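Local coordinates for outer protein YopM (Yersinia pestis, PDB 1JL5) that acts as a secreted leucine-rich repeat effector that probably alters host cell physiology and promotes bacterial survival in host tissues, at residues 154-168 and 172-186. Residues are numbered along the deposited sequence; the frame is centred on the assembly and turned at random.
Sequences FLKIIDVDNNSLKKL and PPSLEFIAAGNNQLE. With CA (calcium ion), chain D.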
loop_
_atom_site.group_PDB
_atom_site.type_symbol
_atom_site.label_atom_id
_atom_site.label_comp_id
_atom_site.label_asym_id
_atom_site.label_seq_id
_atom_site.Cartn_x
_atom_site.Cartn_y
_atom_site.Cartn_z
ATOM N N PHE A 154 -3.130 -5.406 -45.422
ATOM C CA PHE A 154 -3.463 -4.130 -44.809
ATOM C C PHE A 154 -3.410 -4.164 -43.292
ATOM O O PHE A 154 -3.744 -3.180 -42.638
ATOM C CB PHE A 154 -4.855 -3.704 -45.271
ATOM C CG PHE A 154 -5.040 -3.792 -46.755
ATOM C CD1 PHE A 154 -4.455 -2.854 -47.600
ATOM C CD2 PHE A 154 -5.752 -4.847 -47.315
ATOM C CE1 PHE A 154 -4.574 -2.966 -48.980
ATOM C CE2 PHE A 154 -5.877 -4.968 -48.695
ATOM C CZ PHE A 154 -5.286 -4.027 -49.529
ATOM N N LEU A 155 -2.999 -5.297 -42.735
ATOM C CA LEU A 155 -2.914 -5.428 -41.289
ATOM C C LEU A 155 -1.816 -4.513 -40.774
ATOM O O LEU A 155 -0.632 -4.819 -40.912
ATOM C CB LEU A 155 -2.586 -6.866 -40.894
ATOM C CG LEU A 155 -3.557 -7.540 -39.923
ATOM C CD1 LEU A 155 -2.877 -8.737 -39.296
ATOM C CD2 LEU A 155 -4.011 -6.559 -38.861
ATOM N N LYS A 156 -2.212 -3.394 -40.182
ATOM C CA LYS A 156 -1.256 -2.431 -39.657
ATOM C C LYS A 156 -1.077 -2.585 -38.151
ATOM O O LYS A 156 0.035 -2.497 -37.633
ATOM C CB LYS A 156 -1.724 -1.006 -39.965
ATOM C CG LYS A 156 -1.888 -0.698 -41.445
ATOM C CD LYS A 156 -2.575 0.647 -41.651
ATOM C CE LYS A 156 -2.940 0.871 -43.122
ATOM N NZ LYS A 156 -3.609 -0.318 -43.742
ATOM N N ILE A 157 -2.179 -2.813 -37.448
ATOM C CA ILE A 157 -2.127 -2.965 -36.006
ATOM C C ILE A 157 -2.633 -4.327 -35.559
ATOM O O ILE A 157 -3.752 -4.721 -35.871
ATOM C CB ILE A 157 -2.970 -1.884 -35.282
ATOM C CG1 ILE A 157 -2.382 -0.493 -35.523
ATOM C CG2 ILE A 157 -3.003 -2.164 -33.787
ATOM C CD1 ILE A 157 -2.717 0.080 -36.855
ATOM N N ILE A 158 -1.786 -5.050 -34.839
ATOM C CA ILE A 158 -2.155 -6.343 -34.303
ATOM C C ILE A 158 -2.010 -6.209 -32.802
ATOM O O ILE A 158 -0.912 -5.988 -32.289
ATOM C CB ILE A 158 -1.222 -7.491 -34.758
ATOM C CG1 ILE A 158 -1.533 -7.913 -36.195
ATOM C CG2 ILE A 158 -1.408 -8.697 -33.842
ATOM C CD1 ILE A 158 -1.375 -6.817 -37.191
ATOM N N ASP A 159 -3.126 -6.312 -32.101
ATOM C CA ASP A 159 -3.097 -6.247 -30.660
ATOM C C ASP A 159 -3.652 -7.568 -30.175
ATOM O O ASP A 159 -4.863 -7.764 -30.138
ATOM C CB ASP A 159 -3.965 -5.109 -30.139
ATOM C CG ASP A 159 -3.911 -4.994 -28.634
ATOM O OD1 ASP A 159 -3.273 -5.861 -27.994
ATOM O OD2 ASP A 159 -4.501 -4.043 -28.090
ATOM N N VAL A 160 -2.756 -8.483 -29.840
ATOM C CA VAL A 160 -3.150 -9.785 -29.337
ATOM C C VAL A 160 -2.630 -9.886 -27.915
ATOM O O VAL A 160 -2.424 -10.972 -27.382
ATOM C CB VAL A 160 -2.555 -10.909 -30.179
ATOM C CG1 VAL A 160 -3.098 -10.822 -31.597
ATOM C CG2 VAL A 160 -1.042 -10.813 -30.175
ATOM N N ASP A 161 -2.409 -8.725 -27.312
ATOM C CA ASP A 161 -1.926 -8.663 -25.950
ATOM C C ASP A 161 -2.867 -9.430 -25.038
ATOM O O ASP A 161 -4.069 -9.493 -25.275
ATOM C CB ASP A 161 -1.827 -7.208 -25.490
ATOM C CG ASP A 161 -1.564 -7.085 -24.000
ATOM O OD1 ASP A 161 -2.500 -7.330 -23.209
ATOM O OD2 ASP A 161 -0.421 -6.752 -23.618
ATOM N N ASN A 162 -2.300 -10.032 -24.006
ATOM C CA ASN A 162 -3.070 -10.774 -23.031
ATOM C C ASN A 162 -3.932 -11.869 -23.646
ATOM O O ASN A 162 -5.160 -11.790 -23.678
ATOM C CB ASN A 162 -3.944 -9.816 -22.229
ATOM C CG ASN A 162 -4.244 -10.337 -20.847
ATOM O OD1 ASN A 162 -4.540 -11.519 -20.669
ATOM N ND2 ASN A 162 -4.174 -9.458 -19.853
ATOM N N ASN A 163 -3.265 -12.894 -24.140
ATOM C CA ASN A 163 -3.935 -14.032 -24.720
ATOM C C ASN A 163 -3.115 -15.224 -24.297
ATOM O O ASN A 163 -2.336 -15.130 -23.357
ATOM C CB ASN A 163 -3.988 -13.903 -26.240
ATOM C CG ASN A 163 -5.186 -13.117 -26.696
ATOM O OD1 ASN A 163 -6.306 -13.610 -26.632
ATOM N ND2 ASN A 163 -4.968 -11.882 -27.131
ATOM N N SER A 164 -3.287 -16.348 -24.971
ATOM C CA SER A 164 -2.524 -17.527 -24.615
ATOM C C SER A 164 -1.716 -17.964 -25.813
ATOM O O SER A 164 -1.578 -19.151 -26.091
ATOM C CB SER A 164 -3.466 -18.633 -24.161
ATOM O OG SER A 164 -4.213 -18.179 -23.050
ATOM N N LEU A 165 -1.180 -16.984 -26.527
ATOM C CA LEU A 165 -0.383 -17.264 -27.704
ATOM C C LEU A 165 0.987 -17.795 -27.313
ATOM O O LEU A 165 1.711 -17.173 -26.536
ATOM C CB LEU A 165 -0.241 -15.994 -28.545
ATOM C CG LEU A 165 -1.586 -15.437 -29.020
ATOM C CD1 LEU A 165 -1.374 -14.138 -29.768
ATOM C CD2 LEU A 165 -2.281 -16.465 -29.906
ATOM N N LYS A 166 1.319 -18.965 -27.843
ATOM C CA LYS A 166 2.605 -19.595 -27.577
ATOM C C LYS A 166 3.526 -19.114 -28.685
ATOM O O LYS A 166 4.745 -19.067 -28.529
ATOM C CB LYS A 166 2.483 -21.118 -27.635
ATOM C CG LYS A 166 1.551 -21.712 -26.586
ATOM C CD LYS A 166 2.205 -21.801 -25.212
ATOM C CE LYS A 166 3.330 -22.832 -25.192
ATOM N NZ LYS A 166 3.910 -23.014 -23.825
ATOM N N LYS A 167 2.922 -18.753 -29.809
ATOM C CA LYS A 167 3.671 -18.271 -30.953
ATOM C C LYS A 167 2.835 -17.294 -31.755
ATOM O O LYS A 167 1.610 -17.319 -31.701
ATOM C CB LYS A 167 4.070 -19.444 -31.861
ATOM C CG LYS A 167 4.929 -20.486 -31.167
ATOM C CD LYS A 167 5.393 -21.581 -32.118
ATOM C CE LYS A 167 6.374 -22.514 -31.414
ATOM N NZ LYS A 167 6.963 -23.535 -32.324
ATOM N N LEU A 168 3.513 -16.407 -32.469
ATOM C CA LEU A 168 2.841 -15.444 -33.318
ATOM C C LEU A 168 3.133 -15.871 -34.736
ATOM O O LEU A 168 4.261 -16.234 -35.058
ATOM C CB LEU A 168 3.391 -14.036 -33.116
ATOM C CG LEU A 168 3.035 -13.309 -31.828
ATOM C CD1 LEU A 168 3.620 -11.906 -31.884
ATOM C CD2 LEU A 168 1.514 -13.256 -31.667
ATOM N N PRO A 172 2.746 -9.590 -41.204
ATOM C CA PRO A 172 2.557 -9.009 -42.532
ATOM C C PRO A 172 3.442 -7.783 -42.682
ATOM O O PRO A 172 3.611 -7.015 -41.738
ATOM C CB PRO A 172 1.077 -8.648 -42.532
ATOM C CG PRO A 172 0.860 -8.218 -41.110
ATOM C CD PRO A 172 1.581 -9.312 -40.341
ATOM N N PRO A 173 4.022 -7.587 -43.871
ATOM C CA PRO A 173 4.891 -6.440 -44.132
ATOM C C PRO A 173 4.196 -5.126 -43.814
ATOM O O PRO A 173 4.845 -4.104 -43.608
ATOM C CB PRO A 173 5.197 -6.577 -45.620
ATOM C CG PRO A 173 5.203 -8.066 -45.812
ATOM C CD PRO A 173 3.984 -8.495 -45.032
ATOM N N SER A 174 2.869 -5.156 -43.775
ATOM C CA SER A 174 2.093 -3.960 -43.489
ATOM C C SER A 174 2.059 -3.653 -42.000
ATOM O O SER A 174 1.664 -2.562 -41.593
ATOM C CB SER A 174 0.661 -4.132 -43.990
ATOM O OG SER A 174 0.077 -5.296 -43.431
ATOM N N LEU A 175 2.475 -4.618 -41.191
ATOM C CA LEU A 175 2.453 -4.446 -39.748
ATOM C C LEU A 175 3.204 -3.209 -39.279
ATOM O O LEU A 175 4.395 -3.060 -39.523
ATOM C CB LEU A 175 3.027 -5.683 -39.060
ATOM C CG LEU A 175 2.830 -5.684 -37.543
ATOM C CD1 LEU A 175 1.367 -5.492 -37.241
ATOM C CD2 LEU A 175 3.327 -6.982 -36.941
ATOM N N GLU A 176 2.495 -2.319 -38.600
ATOM C CA GLU A 176 3.110 -1.108 -38.092
ATOM C C GLU A 176 3.157 -1.203 -36.584
ATOM O O GLU A 176 4.007 -0.603 -35.924
ATOM C CB GLU A 176 2.281 0.115 -38.461
ATOM C CG GLU A 176 1.809 0.154 -39.891
ATOM C CD GLU A 176 1.252 1.508 -40.257
ATOM O OE1 GLU A 176 0.605 2.132 -39.391
ATOM O OE2 GLU A 176 1.456 1.945 -41.408
ATOM N N PHE A 177 2.227 -1.971 -36.040
ATOM C CA PHE A 177 2.135 -2.098 -34.607
ATOM C C PHE A 177 1.640 -3.457 -34.190
ATOM O O PHE A 177 0.613 -3.938 -34.667
ATOM C CB PHE A 177 1.198 -1.006 -34.079
ATOM C CG PHE A 177 0.850 -1.133 -32.622
ATOM C CD1 PHE A 177 0.061 -2.184 -32.161
ATOM C CD2 PHE A 177 1.272 -0.168 -31.711
ATOM C CE1 PHE A 177 -0.307 -2.273 -30.823
ATOM C CE2 PHE A 177 0.906 -0.250 -30.368
ATOM C CZ PHE A 177 0.114 -1.303 -29.925
ATOM N N ILE A 178 2.391 -4.090 -33.303
ATOM C CA ILE A 178 1.967 -5.362 -32.781
ATOM C C ILE A 178 2.190 -5.400 -31.284
ATOM O O ILE A 178 3.295 -5.165 -30.786
ATOM C CB ILE A 178 2.684 -6.554 -33.430
ATOM C CG1 ILE A 178 2.085 -7.846 -32.866
ATOM C CG2 ILE A 178 4.187 -6.477 -33.187
ATOM C CD1 ILE A 178 2.501 -9.094 -33.582
ATOM N N ALA A 179 1.103 -5.644 -30.570
ATOM C CA ALA A 179 1.140 -5.765 -29.129
ATOM C C ALA A 179 0.798 -7.227 -28.944
ATOM O O ALA A 179 -0.297 -7.664 -29.287
ATOM C CB ALA A 179 0.085 -4.876 -28.490
ATOM N N ALA A 180 1.760 -7.995 -28.455
ATOM C CA ALA A 180 1.561 -9.415 -28.225
ATOM C C ALA A 180 2.049 -9.695 -26.816
ATOM O O ALA A 180 2.453 -10.806 -26.482
ATOM C CB ALA A 180 2.351 -10.224 -29.229
ATOM N N GLY A 181 2.019 -8.655 -25.997
ATOM C CA GLY A 181 2.461 -8.792 -24.631
ATOM C C GLY A 181 1.513 -9.662 -23.839
ATOM O O GLY A 181 0.371 -9.886 -24.235
ATOM N N ASN A 182 2.004 -10.157 -22.711
ATOM C CA ASN A 182 1.223 -10.995 -21.827
ATOM C C ASN A 182 0.632 -12.181 -22.559
ATOM O O ASN A 182 -0.582 -12.388 -22.600
ATOM C CB ASN A 182 0.114 -10.188 -21.159
ATOM C CG ASN A 182 -0.404 -10.856 -19.898
ATOM O OD1 ASN A 182 -1.458 -10.491 -19.374
ATOM N ND2 ASN A 182 0.345 -11.836 -19.396
ATOM N N ASN A 183 1.517 -12.948 -23.165
ATOM C CA ASN A 183 1.135 -14.150 -23.860
ATOM C C ASN A 183 2.128 -15.174 -23.366
ATOM O O ASN A 183 2.701 -15.000 -22.293
ATOM C CB ASN A 183 1.225 -13.947 -25.371
ATOM C CG ASN A 183 -0.072 -13.422 -25.949
ATOM O OD1 ASN A 183 -1.045 -14.159 -26.053
ATOM N ND2 ASN A 183 -0.101 -12.143 -26.297
ATOM N N GLN A 184 2.346 -16.231 -24.129
ATOM C CA GLN A 184 3.283 -17.258 -23.708
ATOM C C GLN A 184 4.277 -17.448 -24.832
ATOM O O GLN A 184 4.762 -18.547 -25.086
ATOM C CB GLN A 184 2.518 -18.543 -23.411
ATOM C CG GLN A 184 1.410 -18.322 -22.395
ATOM C CD GLN A 184 0.366 -19.421 -22.394
ATOM O OE1 GLN A 184 -0.621 -19.352 -21.660
ATOM N NE2 GLN A 184 0.577 -20.443 -23.217
ATOM N N LEU A 185 4.572 -16.347 -25.506
ATOM C CA LEU A 185 5.502 -16.373 -26.612
ATOM C C LEU A 185 6.896 -16.688 -26.107
ATOM O O LEU A 185 7.388 -16.070 -25.165
ATOM C CB LEU A 185 5.508 -15.024 -27.327
ATOM C CG LEU A 185 4.146 -14.546 -27.834
ATOM C CD1 LEU A 185 4.302 -13.180 -28.488
ATOM C CD2 LEU A 185 3.574 -15.563 -28.820
ATOM N N GLU A 186 7.522 -17.673 -26.730
ATOM C CA GLU A 186 8.869 -18.047 -26.362
ATOM C C GLU A 186 9.770 -17.413 -27.405
ATOM O O GLU A 186 10.973 -17.282 -27.216
ATOM C CB GLU A 186 9.004 -19.563 -26.358
ATOM C CG GLU A 186 8.145 -20.213 -25.295
ATOM C CD GLU A 186 8.263 -21.715 -25.295
ATOM O OE1 GLU A 186 9.391 -22.220 -25.105
ATOM O OE2 GLU A 186 7.226 -22.388 -25.485
HETATM CA CA CA D . -3.615 -13.148 -19.100
HETATM O O HOH W 1 -0.548 -16.253 -21.422
HETATM O O HOH W 2 -2.383 -13.763 -21.028
HETATM O O HOH W 3 -2.857 -18.528 -20.165
HETATM O O HOH W 4 -1.457 -21.660 -25.120
HETATM O O HOH W 5 7.072 -18.668 -29.563
HETATM O O HOH W 6 5.294 -20.515 -23.440
HETATM O O HOH W 7 -4.475 -12.158 -16.569
HETATM O O HOH W 8 -5.985 -13.879 -19.399
#
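N183 reaches across to V160 and L165 as one of the asparagines stacked from coil to coil in a leucine-rich repeat solenoid, here joining LRR 5 to LRR 6. In this worked example of stacked coils, strands 157-159 and 177-179 run parallel, their axes 4.5 Å apart, and the I158 N to F177 O and A179 N to I158 O bonds tie them together. Followed outward, the N183 side chain starts with CB, 3.5 Å from L165 O. With CG turned beside its own backbone N (chi1 -89°), the amide lies alongside L165, CG 3.7 Å from L165 CB. OD1 accepts from L165 N at 2.9 Å, while ND2 donates to A180 O within its own coil and to V160 O, so both ends of the buried amide are gripped. N163 repeats the pattern one coil earlier, its amide also bonded to V138 O and L143 N. On the face that carries I158 and I178, L168 CD1 packs against both I178 CD1 and A180 CB, 3.4 Å from the latter. In the loop after strand 157-159, N162 OD1 binds a calcium ion at 2.4 Å. Two amides thus converge on V160 O: N183 ND2 (2.8 Å, N-H...O 177°) and N163 ND2 arrive from opposite faces of the carbonyl plane.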